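Local coordinates for protein glucose-6-phosphate 1-dehydrogenase (PDB 7E6I) that catalyses the NADP-dependent oxidation of glucose 6-phosphate to 6-phosphogluconolactone, the first step of the oxidative pentose phosphate pathway, at residues 240-243 / 244-248. Sequence-based numbering, arbitrary orientation.
Sequences DVMQ and NHLLQ. With BG6 (6-O-phosphono-beta-D-glucopyranose), chain B.
Val241 and Leu246 are joined by a backbone bond that spans one residue more than the i to i+4 bond of an alpha-helix: Leu246 N gives its hydrogen to Val241 O at 2.8 Å, almost straight at 177°. Leu247 N repeats the i to i+5 step onto Met242 O, less directly, at 3.1 Å. This wide pi-type turn kinks helix 236-254; the backbone N of Asn244 and that of His245 find no bond to the turn before, and the side chain of Asn244 makes up for the second. Its OD1 accepts the N-H of His245 at 2.9 Å, approached side-on and tilted from the carbonyl plane, and lies over the centre of one face of the His245 ring, while its ND2 donates to Gln243 OE1 at 3.1 Å, in the plane of the Gln243 carbonyl, and to the backbone oxygen of Arg239. The two amides are turned 69° against each other, and Gln243 reaches this bond by bending at its second torsion. On the sugar side, Val241 CG1 rests 4.0 Å from His245 CD2 and equally close to C2 of the glucose ring. His245 carries its ring with CG anti to the carbonyl carbon (chi1 -56°), bringing NE2 to the substrate's anomeric hydroxyl O1 at 2.8 Å; ND1 is held from behind by Asp182, and Tyr184 stacks on the ring. Asp240, five residues earlier, offers a separate oxygen to each of two neighbouring hydroxyls, OD1 to O2 and OD2 to O3, both modelled too short for the lengths to be trusted. Lys153 binds both the backbone oxygen of Asp240 and the sugar. Across the widened turn, carboxylate and imidazole face the same sugar, with His245, the probable proton acceptor, at the carbon to be oxidised and Asp182 behind it: the His-Asp dyad of the glucose-6-phosphate dehydrogenase active site.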
loop_
_atom_site.group_PDB
_atom_site.type_symbol
_atom_site.label_atom_id
_atom_site.label_comp_id
_atom_site.label_asym_id
_atom_site.label_seq_id
_atom_site.Cartn_x
_atom_site.Cartn_y
_atom_site.Cartn_z
ATOM N N ASP A 240 -1.362 -1.171 11.343
ATOM C CA ASP A 240 -0.707 -0.088 10.622
ATOM C C ASP A 240 -0.292 -0.515 9.218
ATOM O O ASP A 240 -0.470 0.246 8.265
ATOM C CB ASP A 240 0.499 0.435 11.403
ATOM C CG ASP A 240 0.984 1.794 10.876
ATOM O OD1 ASP A 240 0.136 2.626 10.462
ATOM O OD2 ASP A 240 2.209 2.030 10.864
ATOM N N VAL A 241 0.279 -1.718 9.065
ATOM C CA VAL A 241 0.854 -2.114 7.778
ATOM C C VAL A 241 0.549 -3.560 7.402
ATOM O O VAL A 241 0.665 -3.931 6.233
ATOM C CB VAL A 241 2.378 -1.898 7.752
ATOM C CG1 VAL A 241 2.730 -0.434 8.079
ATOM C CG2 VAL A 241 3.088 -2.889 8.686
ATOM N N MET A 242 0.186 -4.397 8.368
ATOM C CA MET A 242 0.033 -5.814 8.047
ATOM C C MET A 242 -1.359 -6.135 7.503
ATOM O O MET A 242 -1.474 -6.816 6.478
ATOM C CB MET A 242 0.349 -6.683 9.270
ATOM C CG MET A 242 1.657 -6.293 9.963
ATOM S SD MET A 242 2.209 -7.422 11.280
ATOM C CE MET A 242 2.270 -8.976 10.375
ATOM N N GLN A 243 -2.413 -5.651 8.173
ATOM C CA GLN A 243 -3.782 -5.833 7.689
ATOM C C GLN A 243 -3.986 -5.252 6.281
ATOM O O GLN A 243 -4.894 -5.680 5.562
ATOM C CB GLN A 243 -4.755 -5.181 8.685
ATOM C CG GLN A 243 -6.258 -5.314 8.370
ATOM C CD GLN A 243 -6.763 -4.264 7.379
ATOM O OE1 GLN A 243 -6.151 -3.206 7.194
ATOM N NE2 GLN A 243 -7.869 -4.575 6.710
ATOM N N ASN A 244 -3.185 -4.262 5.878
ATOM C CA ASN A 244 -3.392 -3.638 4.578
ATOM C C ASN A 244 -2.211 -3.886 3.640
ATOM O O ASN A 244 -2.282 -4.797 2.813
ATOM C CB ASN A 244 -3.650 -2.132 4.737
ATOM C CG ASN A 244 -2.905 -1.542 5.908
ATOM O OD1 ASN A 244 -1.736 -1.183 5.795
ATOM N ND2 ASN A 244 -3.574 -1.427 7.035
ATOM N N HIS A 245 -1.133 -3.099 3.748
ATOM C CA HIS A 245 -0.023 -3.192 2.797
ATOM C C HIS A 245 0.475 -4.621 2.627
ATOM O O HIS A 245 0.492 -5.164 1.514
ATOM C CB HIS A 245 1.139 -2.305 3.244
ATOM C CG HIS A 245 0.758 -0.876 3.453
ATOM N ND1 HIS A 245 -0.163 -0.229 2.654
ATOM C CD2 HIS A 245 1.161 0.026 4.375
ATOM C CE1 HIS A 245 -0.297 1.017 3.069
ATOM N NE2 HIS A 245 0.491 1.197 4.114
ATOM N N LEU A 246 0.916 -5.244 3.726
ATOM C CA LEU A 246 1.528 -6.565 3.606
ATOM C C LEU A 246 0.518 -7.605 3.124
ATOM O O LEU A 246 0.861 -8.487 2.325
ATOM C CB LEU A 246 2.151 -6.967 4.946
ATOM C CG LEU A 246 3.334 -6.102 5.439
ATOM C CD1 LEU A 246 4.242 -6.876 6.384
ATOM C CD2 LEU A 246 4.145 -5.538 4.249
ATOM N N LEU A 247 -0.730 -7.526 3.596
ATOM C CA LEU A 247 -1.742 -8.463 3.121
ATOM C C LEU A 247 -1.971 -8.301 1.624
ATOM O O LEU A 247 -2.136 -9.292 0.904
ATOM C CB LEU A 247 -3.048 -8.276 3.887
ATOM C CG LEU A 247 -4.135 -9.302 3.545
ATOM C CD1 LEU A 247 -3.593 -10.724 3.733
ATOM C CD2 LEU A 247 -5.391 -9.085 4.389
ATOM N N GLN A 248 -1.965 -7.061 1.138
ATOM C CA GLN A 248 -2.102 -6.819 -0.295
ATOM C C GLN A 248 -1.021 -7.552 -1.080
ATOM O O GLN A 248 -1.318 -8.302 -2.016
ATOM C CB GLN A 248 -2.033 -5.317 -0.579
ATOM C CG GLN A 248 -3.327 -4.560 -0.330
ATOM C CD GLN A 248 -4.457 -5.009 -1.245
ATOM O OE1 GLN A 248 -4.227 -5.642 -2.271
ATOM N NE2 GLN A 248 -5.682 -4.681 -0.876
HETATM C C1 BG6 B . 1.772 3.846 6.450
HETATM C C2 BG6 B . 1.988 3.515 7.926
HETATM O O1 BG6 B . 0.620 3.310 5.933
HETATM O O5 BG6 B . 2.912 3.287 5.652
HETATM C C3 BG6 B . 3.302 4.018 8.412
HETATM O O2 BG6 B . 0.936 4.051 8.741
HETATM C C4 BG6 B . 4.428 3.440 7.620
HETATM O O3 BG6 B . 3.505 3.638 9.800
HETATM C C5 BG6 B . 4.240 3.730 6.130
HETATM O O4 BG6 B . 5.658 3.996 8.102
HETATM C C6 BG6 B . 5.246 3.030 5.258
HETATM O O6 BG6 B . 4.959 3.364 3.913
HETATM P P BG6 B . 6.228 3.461 2.846
HETATM O O1P BG6 B . 6.903 2.116 3.034
HETATM O O2P BG6 B . 7.104 4.621 3.241
HETATM O O3P BG6 B . 5.780 3.681 1.402
#